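Local coordinates for protein DNA polymerase (Bacillus phage phi29, PDB 2PYJ) that replicates viral DNA by protein-primed, strand-displacing synthesis with high processivity and fidelity, and proofreads it with a 3'-5' exonuclease, at residues M8-F13 with N168-I173; K53-L58 with G111-H116; K124-P129 with E175-Q180; A134-L139 with E375-Q380. The protein carries 2 engineered substitutions. All coordinates share one frame; numbering follows the deposited sequence.

Contact 1. Residues M8-F13 with N168-I173. Engineered in segment 8-13: Ala12 (natural residue Asp).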
loop_
_atom_site.group_PDB
_atom_site.type_symbol
_atom_site.label_atom_id
_atom_site.label_comp_id
_atom_site.label_asym_id
_atom_site.label_seq_id
_atom_site.Cartn_x
_atom_site.Cartn_y
_atom_site.Cartn_z
ATOM N N MET G 8 12.800 23.473 7.439
ATOM C CA MET G 8 11.673 22.580 7.172
ATOM C C MET G 8 10.380 23.175 7.716
ATOM O O MET G 8 10.329 23.602 8.859
ATOM C CB MET G 8 11.918 21.204 7.810
ATOM C CG MET G 8 13.178 20.492 7.301
ATOM S SD MET G 8 13.738 19.142 8.368
ATOM C CE MET G 8 14.248 20.033 9.827
ATOM N N TYR G 9 9.335 23.189 6.890
ATOM C CA TYR G 9 8.046 23.752 7.284
ATOM C C TYR G 9 6.902 22.758 7.100
ATOM O O TYR G 9 6.834 22.055 6.098
ATOM C CB TYR G 9 7.750 25.018 6.473
ATOM C CG TYR G 9 8.698 26.168 6.748
ATOM C CD1 TYR G 9 9.922 26.259 6.088
ATOM C CD2 TYR G 9 8.373 27.162 7.666
ATOM C CE1 TYR G 9 10.797 27.296 6.340
ATOM C CE2 TYR G 9 9.242 28.213 7.923
ATOM C CZ TYR G 9 10.450 28.272 7.254
ATOM O OH TYR G 9 11.316 29.308 7.492
ATOM N N SER G 10 6.003 22.720 8.079
ATOM C CA SER G 10 4.716 22.046 7.932
ATOM C C SER G 10 3.685 23.046 7.381
ATOM O O SER G 10 3.528 24.148 7.928
ATOM C CB SER G 10 4.256 21.500 9.272
ATOM O OG SER G 10 2.933 21.022 9.191
ATOM N N CYS G 11 2.991 22.650 6.308
ATOM C CA CYS G 11 2.077 23.540 5.575
ATOM C C CYS G 11 0.700 22.929 5.335
ATOM O O CYS G 11 0.538 21.702 5.288
ATOM C CB CYS G 11 2.663 23.906 4.207
ATOM S SG CYS G 11 4.292 24.613 4.214
ATOM N N ALA G 12 -0.291 23.792 5.144
ATOM C CA ALA G 12 -1.648 23.340 4.809
ATOM C C ALA G 12 -2.419 24.399 4.020
ATOM O O ALA G 12 -2.176 25.603 4.185
ATOM C CB ALA G 12 -2.398 22.984 6.069
ATOM N N PHE G 13 -3.340 23.943 3.166
ATOM C CA PHE G 13 -4.341 24.821 2.533
ATOM C C PHE G 13 -5.720 24.476 2.997
ATOM O O PHE G 13 -6.011 23.321 3.312
ATOM C CB PHE G 13 -4.371 24.667 1.019
ATOM C CG PHE G 13 -3.129 25.116 0.312
ATOM C CD1 PHE G 13 -2.762 24.504 -0.880
ATOM C CD2 PHE G 13 -2.344 26.161 0.801
ATOM C CE1 PHE G 13 -1.641 24.908 -1.563
ATOM C CE2 PHE G 13 -1.200 26.565 0.114
ATOM C CZ PHE G 13 -0.853 25.952 -1.061
ATOM N N ASN G 168 -3.370 24.560 14.507
ATOM C CA ASN G 168 -3.349 23.245 15.148
ATOM C C ASN G 168 -2.949 22.137 14.161
ATOM O O ASN G 168 -2.047 21.360 14.447
ATOM C CB ASN G 168 -4.712 22.942 15.771
ATOM C CG ASN G 168 -4.707 21.683 16.655
ATOM O OD1 ASN G 168 -5.647 20.891 16.604
ATOM N ND2 ASN G 168 -3.660 21.515 17.480
ATOM N N ASP G 169 -3.621 22.095 13.004
ATOM C CA ASP G 169 -3.338 21.113 11.943
ATOM C C ASP G 169 -1.872 21.102 11.509
ATOM O O ASP G 169 -1.254 20.040 11.429
ATOM C CB ASP G 169 -4.233 21.351 10.706
ATOM C CG ASP G 169 -5.719 21.012 10.963
ATOM O OD1 ASP G 169 -6.025 20.239 11.897
ATOM O OD2 ASP G 169 -6.582 21.530 10.219
ATOM N N ILE G 170 -1.314 22.277 11.221
ATOM C CA ILE G 170 0.089 22.340 10.795
ATOM C C ILE G 170 1.060 22.016 11.947
ATOM O O ILE G 170 2.141 21.478 11.703
ATOM C CB ILE G 170 0.470 23.696 10.100
ATOM C CG1 ILE G 170 0.349 24.876 11.067
ATOM C CG2 ILE G 170 -0.378 23.896 8.842
ATOM C CD1 ILE G 170 0.650 26.252 10.426
ATOM N N GLN G 171 0.661 22.321 13.183
ATOM C CA GLN G 171 1.506 22.057 14.354
ATOM C C GLN G 171 1.540 20.556 14.704
ATOM O O GLN G 171 2.593 20.026 15.038
ATOM C CB GLN G 171 1.074 22.904 15.560
ATOM C CG GLN G 171 2.016 22.788 16.787
ATOM C CD GLN G 171 1.841 23.910 17.800
ATOM O OE1 GLN G 171 1.193 24.913 17.524
ATOM N NE2 GLN G 171 2.424 23.739 18.982
ATOM N N ILE G 172 0.392 19.893 14.622
ATOM C CA ILE G 172 0.306 18.428 14.843
ATOM C C ILE G 172 1.284 17.698 13.909
ATOM O O ILE G 172 2.086 16.872 14.353
ATOM C CB ILE G 172 -1.136 17.896 14.624
ATOM C CG1 ILE G 172 -2.052 18.378 15.745
ATOM C CG2 ILE G 172 -1.162 16.339 14.544
ATOM C CD1 ILE G 172 -3.546 18.217 15.441
ATOM N N ILE G 173 1.216 18.024 12.619
ATOM C CA ILE G 173 2.098 17.419 11.622
ATOM C C ILE G 173 3.566 17.811 11.872
ATOM O O ILE G 173 4.467 16.949 11.796
ATOM C CB ILE G 173 1.633 17.737 10.163
ATOM C CG1 ILE G 173 0.278 17.053 9.869
ATOM C CG2 ILE G 173 2.660 17.295 9.142
ATOM C CD1 ILE G 173 0.286 15.533 9.983
#

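Contact 2. Residues K53-L58 with G111-H116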
loop_
_atom_site.group_PDB
_atom_site.type_symbol
_atom_site.label_atom_id
_atom_site.label_comp_id
_atom_site.label_asym_id
_atom_site.label_seq_id
_atom_site.Cartn_x
_atom_site.Cartn_y
_atom_site.Cartn_z
ATOM N N LYS G 53 10.682 32.437 -2.255
ATOM C CA LYS G 53 11.782 33.111 -1.530
ATOM C C LYS G 53 12.413 32.250 -0.445
ATOM O O LYS G 53 13.587 32.406 -0.149
ATOM C CB LYS G 53 11.291 34.404 -0.897
ATOM C CG LYS G 53 11.062 35.516 -1.878
ATOM C CD LYS G 53 10.851 36.845 -1.177
ATOM C CE LYS G 53 9.478 36.927 -0.543
ATOM N NZ LYS G 53 9.145 38.323 -0.155
ATOM N N VAL G 54 11.634 31.344 0.147
ATOM C CA VAL G 54 12.065 30.676 1.385
ATOM C C VAL G 54 13.209 29.648 1.194
ATOM O O VAL G 54 13.973 29.400 2.128
ATOM C CB VAL G 54 10.860 30.069 2.181
ATOM C CG1 VAL G 54 10.309 28.795 1.508
ATOM C CG2 VAL G 54 11.261 29.806 3.626
ATOM N N GLN G 55 13.338 29.095 -0.016
ATOM C CA GLN G 55 14.406 28.119 -0.344
ATOM C C GLN G 55 14.522 27.025 0.724
ATOM O O GLN G 55 15.610 26.786 1.274
ATOM C CB GLN G 55 15.759 28.819 -0.511
ATOM C CG GLN G 55 15.812 29.875 -1.589
ATOM C CD GLN G 55 17.158 30.564 -1.651
ATOM O OE1 GLN G 55 18.205 29.919 -1.556
ATOM N NE2 GLN G 55 17.141 31.885 -1.815
ATOM N N ALA G 56 13.397 26.383 1.026
ATOM C CA ALA G 56 13.334 25.409 2.114
ATOM C C ALA G 56 12.623 24.131 1.687
ATOM O O ALA G 56 12.248 23.973 0.524
ATOM C CB ALA G 56 12.641 26.025 3.330
ATOM N N ASP G 57 12.469 23.217 2.639
ATOM C CA ASP G 57 11.733 21.986 2.443
ATOM C C ASP G 57 10.363 22.122 3.081
ATOM O O ASP G 57 10.260 22.386 4.276
ATOM C CB ASP G 57 12.476 20.819 3.085
ATOM C CG ASP G 57 13.781 20.504 2.398
ATOM O OD1 ASP G 57 14.065 21.089 1.335
ATOM O OD2 ASP G 57 14.526 19.663 2.930
ATOM N N LEU G 58 9.313 21.947 2.286
ATOM C CA LEU G 58 7.947 22.087 2.781
ATOM C C LEU G 58 7.274 20.732 2.797
ATOM O O LEU G 58 7.558 19.891 1.947
ATOM C CB LEU G 58 7.129 23.053 1.903
ATOM C CG LEU G 58 7.760 24.401 1.483
ATOM C CD1 LEU G 58 6.694 25.288 0.832
ATOM C CD2 LEU G 58 8.412 25.114 2.631
ATOM N N GLY G 111 25.876 30.285 -9.075
ATOM C CA GLY G 111 27.008 29.439 -9.415
ATOM C C GLY G 111 26.511 28.059 -9.798
ATOM O O GLY G 111 25.813 27.901 -10.801
ATOM N N LYS G 112 26.856 27.063 -8.986
ATOM C CA LYS G 112 26.428 25.677 -9.215
ATOM C C LYS G 112 25.424 25.221 -8.151
ATOM O O LYS G 112 25.000 24.064 -8.137
ATOM C CB LYS G 112 27.645 24.747 -9.243
ATOM C CG LYS G 112 28.570 24.989 -10.429
ATOM C CD LYS G 112 30.010 24.596 -10.121
ATOM C CE LYS G 112 30.975 25.183 -11.153
ATOM N NZ LYS G 112 32.403 24.971 -10.785
ATOM N N ARG G 113 25.048 26.146 -7.269
ATOM C CA ARG G 113 24.147 25.855 -6.167
ATOM C C ARG G 113 22.714 26.219 -6.564
ATOM O O ARG G 113 22.424 27.370 -6.913
ATOM C CB ARG G 113 24.587 26.622 -4.918
ATOM C CG ARG G 113 23.960 26.129 -3.610
ATOM C CD ARG G 113 22.812 27.016 -3.151
ATOM N NE ARG G 113 23.257 28.369 -2.804
ATOM C CZ ARG G 113 22.494 29.288 -2.206
ATOM N NH1 ARG G 113 21.234 29.010 -1.867
ATOM N NH2 ARG G 113 22.994 30.489 -1.938
ATOM N N LYS G 114 21.831 25.220 -6.516
ATOM C CA LYS G 114 20.444 25.375 -6.952
ATOM C C LYS G 114 19.636 26.229 -5.981
ATOM O O LYS G 114 19.665 26.002 -4.765
ATOM C CB LYS G 114 19.779 24.002 -7.119
ATOM C CG LYS G 114 18.433 24.047 -7.849
ATOM C CD LYS G 114 17.909 22.645 -8.149
ATOM C CE LYS G 114 16.589 22.709 -8.900
ATOM N NZ LYS G 114 15.971 21.369 -9.105
ATOM N N ILE G 115 18.931 27.219 -6.528
ATOM C CA ILE G 115 18.011 28.046 -5.752
ATOM C C ILE G 115 16.617 27.466 -5.950
ATOM O O ILE G 115 16.001 27.639 -7.016
ATOM C CB ILE G 115 18.048 29.538 -6.184
ATOM C CG1 ILE G 115 19.487 30.061 -6.234
ATOM C CG2 ILE G 115 17.190 30.393 -5.246
ATOM C CD1 ILE G 115 20.263 29.884 -4.930
ATOM N N HIS G 116 16.127 26.762 -4.932
ATOM C CA HIS G 116 14.880 26.028 -5.064
ATOM C C HIS G 116 14.176 25.747 -3.740
ATOM O O HIS G 116 14.784 25.760 -2.670
ATOM C CB HIS G 116 15.114 24.699 -5.841
ATOM C CG HIS G 116 15.889 23.666 -5.077
ATOM N ND1 HIS G 116 15.515 22.343 -5.031
ATOM C CD2 HIS G 116 17.013 23.763 -4.329
ATOM C CE1 HIS G 116 16.375 21.667 -4.292
ATOM N NE2 HIS G 116 17.292 22.505 -3.852
#

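Contact 3. Residues K124-P129 with E175-Q180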
loop_
_atom_site.group_PDB
_atom_site.type_symbol
_atom_site.label_atom_id
_atom_site.label_comp_id
_atom_site.label_asym_id
_atom_site.label_seq_id
_atom_site.Cartn_x
_atom_site.Cartn_y
_atom_site.Cartn_z
ATOM N N LYS G 124 3.191 10.307 3.170
ATOM C CA LYS G 124 4.074 9.188 2.826
ATOM C C LYS G 124 4.866 8.683 4.041
ATOM O O LYS G 124 5.344 7.540 4.042
ATOM C CB LYS G 124 5.033 9.585 1.693
ATOM C CG LYS G 124 4.363 9.897 0.342
ATOM C CD LYS G 124 3.715 8.677 -0.311
ATOM C CE LYS G 124 3.108 9.040 -1.676
ATOM N NZ LYS G 124 1.962 9.994 -1.557
ATOM N N LYS G 125 5.003 9.545 5.053
ATOM C CA LYS G 125 5.660 9.218 6.324
ATOM C C LYS G 125 4.645 8.865 7.407
ATOM O O LYS G 125 4.926 8.041 8.281
ATOM C CB LYS G 125 6.503 10.411 6.813
ATOM C CG LYS G 125 7.667 10.772 5.892
ATOM C CD LYS G 125 8.594 11.805 6.524
ATOM C CE LYS G 125 9.422 11.219 7.646
ATOM N NZ LYS G 125 10.305 10.143 7.164
ATOM N N LEU G 126 3.482 9.517 7.346
ATOM C CA LEU G 126 2.432 9.414 8.363
ATOM C C LEU G 126 1.070 9.233 7.683
ATOM O O LEU G 126 0.269 10.185 7.589
ATOM C CB LEU G 126 2.415 10.671 9.223
ATOM C CG LEU G 126 3.691 11.069 9.975
ATOM C CD1 LEU G 126 3.646 12.555 10.351
ATOM C CD2 LEU G 126 3.900 10.203 11.204
ATOM N N PRO G 127 0.797 8.020 7.185
ATOM C CA PRO G 127 -0.407 7.784 6.378
ATOM C C PRO G 127 -1.696 7.629 7.210
ATOM O O PRO G 127 -2.359 6.599 7.140
ATOM C CB PRO G 127 -0.063 6.487 5.644
ATOM C CG PRO G 127 0.796 5.759 6.598
ATOM C CD PRO G 127 1.602 6.793 7.331
ATOM N N PHE G 128 -2.037 8.676 7.961
ATOM C CA PHE G 128 -3.216 8.708 8.835
ATOM C C PHE G 128 -3.828 10.102 8.748
ATOM O O PHE G 128 -3.128 11.055 8.366
ATOM C CB PHE G 128 -2.807 8.424 10.291
ATOM C CG PHE G 128 -1.814 7.299 10.435
ATOM C CD1 PHE G 128 -0.465 7.564 10.660
ATOM C CD2 PHE G 128 -2.219 5.979 10.315
ATOM C CE1 PHE G 128 0.456 6.524 10.774
ATOM C CE2 PHE G 128 -1.291 4.935 10.438
ATOM C CZ PHE G 128 0.041 5.220 10.657
ATOM N N PRO G 129 -5.124 10.248 9.100
ATOM C CA PRO G 129 -5.667 11.608 9.277
ATOM C C PRO G 129 -4.970 12.392 10.396
ATOM O O PRO G 129 -4.431 11.796 11.345
ATOM C CB PRO G 129 -7.138 11.355 9.642
ATOM C CG PRO G 129 -7.429 9.990 9.104
ATOM C CD PRO G 129 -6.163 9.226 9.301
ATOM N N GLU G 175 4.932 18.561 14.734
ATOM C CA GLU G 175 5.336 17.841 15.944
ATOM C C GLU G 175 5.598 16.359 15.701
ATOM O O GLU G 175 6.558 15.815 16.220
ATOM C CB GLU G 175 4.287 18.027 17.054
ATOM C CG GLU G 175 4.323 19.417 17.683
ATOM C CD GLU G 175 3.123 19.720 18.572
ATOM O OE1 GLU G 175 2.097 19.008 18.493
ATOM O OE2 GLU G 175 3.206 20.696 19.344
ATOM N N ALA G 176 4.725 15.715 14.925
ATOM C CA ALA G 176 4.882 14.300 14.566
ATOM C C ALA G 176 6.087 14.058 13.668
ATOM O O ALA G 176 6.822 13.101 13.871
ATOM C CB ALA G 176 3.625 13.780 13.892
ATOM N N LEU G 177 6.272 14.914 12.657
ATOM C CA LEU G 177 7.439 14.828 11.779
ATOM C C LEU G 177 8.739 14.977 12.569
ATOM O O LEU G 177 9.692 14.244 12.322
ATOM C CB LEU G 177 7.386 15.884 10.667
ATOM C CG LEU G 177 6.442 15.640 9.480
ATOM C CD1 LEU G 177 6.404 16.878 8.593
ATOM C CD2 LEU G 177 6.834 14.377 8.669
ATOM N N LEU G 178 8.767 15.921 13.517
ATOM C CA LEU G 178 9.964 16.148 14.342
ATOM C C LEU G 178 10.252 14.948 15.254
ATOM O O LEU G 178 11.411 14.581 15.451
ATOM C CB LEU G 178 9.846 17.432 15.169
ATOM C CG LEU G 178 11.131 17.847 15.899
ATOM C CD1 LEU G 178 12.280 18.131 14.917
ATOM C CD2 LEU G 178 10.883 19.051 16.796
ATOM N N ILE G 179 9.196 14.348 15.806
ATOM C CA ILE G 179 9.334 13.115 16.594
ATOM C C ILE G 179 10.045 12.026 15.767
ATOM O O ILE G 179 10.972 11.373 16.254
ATOM C CB ILE G 179 7.956 12.616 17.131
ATOM C CG1 ILE G 179 7.537 13.440 18.354
ATOM C CG2 ILE G 179 8.015 11.141 17.513
ATOM C CD1 ILE G 179 6.040 13.377 18.673
ATOM N N GLN G 180 9.620 11.865 14.513
ATOM C CA GLN G 180 10.220 10.879 13.615
ATOM C C GLN G 180 11.644 11.296 13.197
ATOM O O GLN G 180 12.555 10.469 13.188
ATOM C CB GLN G 180 9.334 10.644 12.381
ATOM C CG GLN G 180 7.868 10.211 12.683
ATOM C CD GLN G 180 7.754 8.881 13.430
ATOM O OE1 GLN G 180 7.815 8.839 14.659
ATOM N NE2 GLN G 180 7.558 7.792 12.682
#

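Contact 4. Residues A134-L139 with E375-Q380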
loop_
_atom_site.group_PDB
_atom_site.type_symbol
_atom_site.label_atom_id
_atom_site.label_comp_id
_atom_site.label_asym_id
_atom_site.label_seq_id
_atom_site.Cartn_x
_atom_site.Cartn_y
_atom_site.Cartn_z
ATOM N N ALA G 134 -2.585 13.088 15.981
ATOM C CA ALA G 134 -2.585 13.802 17.267
ATOM C C ALA G 134 -2.938 12.868 18.442
ATOM O O ALA G 134 -2.271 12.873 19.482
ATOM C CB ALA G 134 -3.546 14.994 17.222
ATOM N N LYS G 135 -3.978 12.064 18.247
ATOM C CA LYS G 135 -4.455 11.103 19.256
ATOM C C LYS G 135 -3.366 10.085 19.657
ATOM O O LYS G 135 -3.077 9.889 20.849
ATOM C CB LYS G 135 -5.697 10.391 18.700
ATOM C CG LYS G 135 -6.293 9.268 19.559
ATOM C CD LYS G 135 -7.445 8.561 18.797
ATOM C CE LYS G 135 -6.939 7.844 17.524
ATOM N NZ LYS G 135 -8.014 7.579 16.505
ATOM N N ASP G 136 -2.753 9.459 18.657
ATOM C CA ASP G 136 -1.797 8.368 18.899
ATOM C C ASP G 136 -0.366 8.840 19.176
ATOM O O ASP G 136 0.384 8.147 19.873
ATOM C CB ASP G 136 -1.845 7.354 17.752
ATOM C CG ASP G 136 -3.218 6.666 17.629
ATOM O OD1 ASP G 136 -4.018 6.734 18.583
ATOM O OD2 ASP G 136 -3.492 6.056 16.576
ATOM N N PHE G 137 0.011 10.011 18.647
ATOM C CA PHE G 137 1.287 10.675 19.028
ATOM C C PHE G 137 1.116 11.511 20.296
ATOM O O PHE G 137 2.101 12.052 20.850
ATOM C CB PHE G 137 1.829 11.548 17.892
ATOM C CG PHE G 137 2.538 10.773 16.805
ATOM C CD1 PHE G 137 1.822 9.983 15.908
ATOM C CD2 PHE G 137 3.926 10.847 16.673
ATOM C CE1 PHE G 137 2.474 9.270 14.900
ATOM C CE2 PHE G 137 4.590 10.140 15.673
ATOM C CZ PHE G 137 3.865 9.349 14.782
ATOM N N LYS G 138 -0.136 11.606 20.753
ATOM C CA LYS G 138 -0.498 12.281 21.994
ATOM C C LYS G 138 -0.079 13.735 21.949
ATOM O O LYS G 138 0.652 14.217 22.797
ATOM C CB LYS G 138 0.055 11.532 23.221
ATOM C CG LYS G 138 -0.481 10.090 23.302
ATOM C CD LYS G 138 -0.361 9.500 24.669
ATOM C CE LYS G 138 -0.986 8.119 24.717
ATOM N NZ LYS G 138 -0.997 7.565 26.108
ATOM N N LEU G 139 -0.562 14.412 20.912
ATOM C CA LEU G 139 -0.308 15.816 20.696
ATOM C C LEU G 139 -1.610 16.572 20.950
ATOM O O LEU G 139 -2.690 15.967 20.964
ATOM C CB LEU G 139 0.169 16.038 19.256
ATOM C CG LEU G 139 1.347 15.166 18.794
ATOM C CD1 LEU G 139 1.544 15.282 17.287
ATOM C CD2 LEU G 139 2.645 15.518 19.568
ATOM N N GLU G 375 0.105 0.579 19.951
ATOM C CA GLU G 375 -1.262 0.565 19.456
ATOM C C GLU G 375 -1.483 1.661 18.411
ATOM O O GLU G 375 -0.638 2.537 18.219
ATOM C CB GLU G 375 -2.260 0.691 20.612
ATOM C CG GLU G 375 -2.099 1.932 21.465
ATOM C CD GLU G 375 -3.043 1.935 22.646
ATOM O OE1 GLU G 375 -2.668 1.381 23.709
ATOM O OE2 GLU G 375 -4.160 2.494 22.512
ATOM N N GLY G 376 -2.612 1.575 17.721
ATOM C CA GLY G 376 -3.010 2.590 16.757
ATOM C C GLY G 376 -1.950 2.874 15.715
ATOM O O GLY G 376 -1.318 1.955 15.184
ATOM N N ALA G 377 -1.754 4.158 15.440
ATOM C CA ALA G 377 -0.849 4.626 14.380
ATOM C C ALA G 377 0.577 4.127 14.555
ATOM O O ALA G 377 1.268 3.853 13.573
ATOM C CB ALA G 377 -0.861 6.158 14.332
ATOM N N ILE G 378 1.012 4.024 15.806
ATOM C CA ILE G 378 2.389 3.627 16.120
ATOM C C ILE G 378 2.591 2.163 15.758
ATOM O O ILE G 378 3.599 1.797 15.138
ATOM C CB ILE G 378 2.748 3.902 17.629
ATOM C CG1 ILE G 378 2.421 5.360 18.023
ATOM C CG2 ILE G 378 4.220 3.567 17.926
ATOM C CD1 ILE G 378 2.908 6.404 17.044
ATOM N N LYS G 379 1.623 1.325 16.141
ATOM C CA LYS G 379 1.612 -0.078 15.747
ATOM C C LYS G 379 1.568 -0.220 14.227
ATOM O O LYS G 379 2.350 -0.970 13.631
ATOM C CB LYS G 379 0.412 -0.793 16.377
ATOM C CG LYS G 379 0.285 -2.264 15.978
ATOM C CD LYS G 379 -1.146 -2.773 16.165
ATOM C CE LYS G 379 -1.271 -3.750 17.293
ATOM N NZ LYS G 379 -1.169 -5.165 16.806
ATOM N N GLN G 380 0.641 0.507 13.605
ATOM C CA GLN G 380 0.490 0.501 12.149
ATOM C C GLN G 380 1.753 0.952 11.406
ATOM O O GLN G 380 2.027 0.485 10.300
ATOM C CB GLN G 380 -0.702 1.382 11.737
ATOM C CG GLN G 380 -2.056 0.800 12.151
ATOM C CD GLN G 380 -3.158 1.855 12.307
ATOM O OE1 GLN G 380 -3.183 2.852 11.597
ATOM N NE2 GLN G 380 -4.071 1.624 13.247
HETATM O O HOH W 1 -0.517 5.187 19.808
#

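Contact 1. Residues M8-F13 with N168-I173
Ser10 and Ile170 account for most of the surface buried between strand and helix, and they meet through one polar bond with a small patch of carbon next to it. Ser10 OG donates to Ile170 O over 2.7 Å, in the carbonyl plane and on a lone pair, with a C=O...OG angle of 121°. The hydroxyl reaches there because OG lies anti to the backbone nitrogen (chi1 171°). Ser10 OG also lies 3.7 Å from Ile173 CB, three residues further along the helix. Two residues further along the strand, Ile170 CG2 presses on Ala12 CB at 3.5 Å; Ala12 is an engineered residue in place of the natural aspartate.

This face of the strand belongs to the mixed sheet of the exonuclease domain, whose ribonuclease H-like fold is that of family B polymerase proofreading domains. The helix lies over strand 8-13 with short-segment axes 7.3 Å apart at closest and N-to-C directions 142° apart. Position 12 is essential for exonucleolysis, and Asp169, one residue before Ile170, binds a magnesium ion.

Towards that metal site the packing opens: Asp169 and Ala12 are both partly exposed, and Asp169 CB stays 5.2 Å from Ala12 CB. Gln171, on the helix flank turned from the strand, is also partly exposed and bonds through NE2 to Glu175 of its own helix. Ile173, by contrast, is buried, where its side chain also touches His61 and Ser122.

Contact 2. Residues K53-L58 with G111-H116
Side-chain torsions bring the amide of Gln55 and the guanidinium of Arg113 together. In Gln55, CG stands opposite the carbonyl carbon (chi1 -59°) and the chain runs straight on from there, carrying the amide out to the side chains of Ile115 and Arg113; Arg113 has CG opposite its backbone nitrogen (chi1 -165°) and bends at chi2 and chi3. The two chains cross at about a right angle. Arg113 NH1 then reaches Gln55 OE1 over 3.2 Å, with the oxygen at the guanidinium edge and near its plane, yet the N-H...O angle is just 126°, so the bond is weak.

Beneath this polar link lies an apolar rest. Ile115 CG2 supports the amide, 3.6 Å from Gln55 CD, while Ile115 CD1 lies over one face of the Arg113 guanidinium near its rim. At the backbone, Gln55 takes a positive phi on leaving the helix, and its CA approaches His116 O at 3.3 Å in a CA-H...O contact.

Arg6 NH2 also donates to His116 O, and His116 ND1 is bonded to Asp104 on strand 100-110. The contact lies where the chain passes from helix 44-54 towards strand 57-60, which pairs in parallel with strand 113-121 through backbone hydrogen bonds of Ala56 and Leu58 with Val118 and of Leu58 with Tyr120; this pair of strands lies between strands 8-15 and 100-110 in the sheet.

Contact 3. Residues K124-P129 with E175-Q180
Lys125 NZ is gripped by three groups: it forms a salt bridge with Asp193 OD2 and hydrogen bonds with the carbonyl oxygens of Arg187 and Leu185. To reach them the side chain bends at chi3 (72°) and chi4, and the bend leaves its methylene part lying across Leu177 at about a right angle, with Lys125 CD 3.8 Å from Leu177 CD2. The ammonium of this buried lysine is thus bonded to residues that follow helix 160-182, while its methylenes pack on the helix.

Leu126 wedges in next to it. Its CD1 branch does most of the work, meeting Ala176 CB at 3.7 Å and Leu177 CD2 at 4.0 Å, so that this methyl sits between two successive helix residues.

Just after Leu126 the loop makes an inverse gamma turn centred on Pro127, closed by the bond from Phe128 N to Leu126 O at 2.8 Å. Beyond the turn Phe128 O accepts from His61 NE2, and Pro129 is the N-cap residue of helix 130-137, whose Ile133 touches both Leu126 and Ala176. Leu177 is also in the neighbourhood of Tyr59, which interacts with the terminal protein, and of Ser122, which binds single-stranded DNA.

Every close pair between loop and helix is carbon on carbon, so cohesion here is probably mainly apolar, while the polar bonds to residues elsewhere in the chain probably help to set how the loop lies.

Contact 4. Residues A134-L139 with E375-Q380
Asp136 OD2 takes the backbone N-H of Ala377 at 2.8 Å, nearly straight at 163°, although the donor comes from above the carboxylate plane. With CG opposite the carbonyl carbon of Asp136 (chi1 -63°), the carboxylate points at Ala377 N. The same OD2 lies 3.5 Å from Gly376 CA, and the methyl of Ala377 rests against the aspartate as well. Beside this bond, Ile378 CD1 sits over one face of the Phe137 ring in a CH-pi contact, 3.9 Å from the centroid and 22° off the normal. A water donates to Asp136 O and to Glu375 O over 3.1 Å each.

Outside this shell, Leu126 and Ile179 pack on Phe137, Phe128 packs on Ala377, and Gln380 OE1 bonds to Lys132 NZ. The contact joins helix 130-137 of the exonuclease region to the polymerization region near the N-terminal end of helix 376-393, which carries Lys379, a residue that stabilises the incoming nucleotide.

An acid that accepts an N-H near the N-terminal end of a helix probably gains from the helix dipole, which would favour its charged form; Glu375, with OE2 at 5.8 Å from Asp136 OD1, may offset part of that gain.

In the fold
The contacts form a path from the outer rim of the exonuclease domain to the polymerization region. Contact 2 lies furthest out, its centre about 20 Å from that of contact 1, and the two share the sheet: Tyr9 N probably bonds to Asp57 O at 2.9 Å. Helix 160-182 links contact 1 to contact 3, with centres about 11 Å apart. Contacts 3 and 4 have centres about 10 Å apart and touch directly, while Ala134 of contact 4 packs on Ile172 of contact 1. The exonuclease metal site lies at contact 1; towards the polymerization site, the bound dGTP is about 14 Å from the Lys125 side chain and about 11 Å from Gly376.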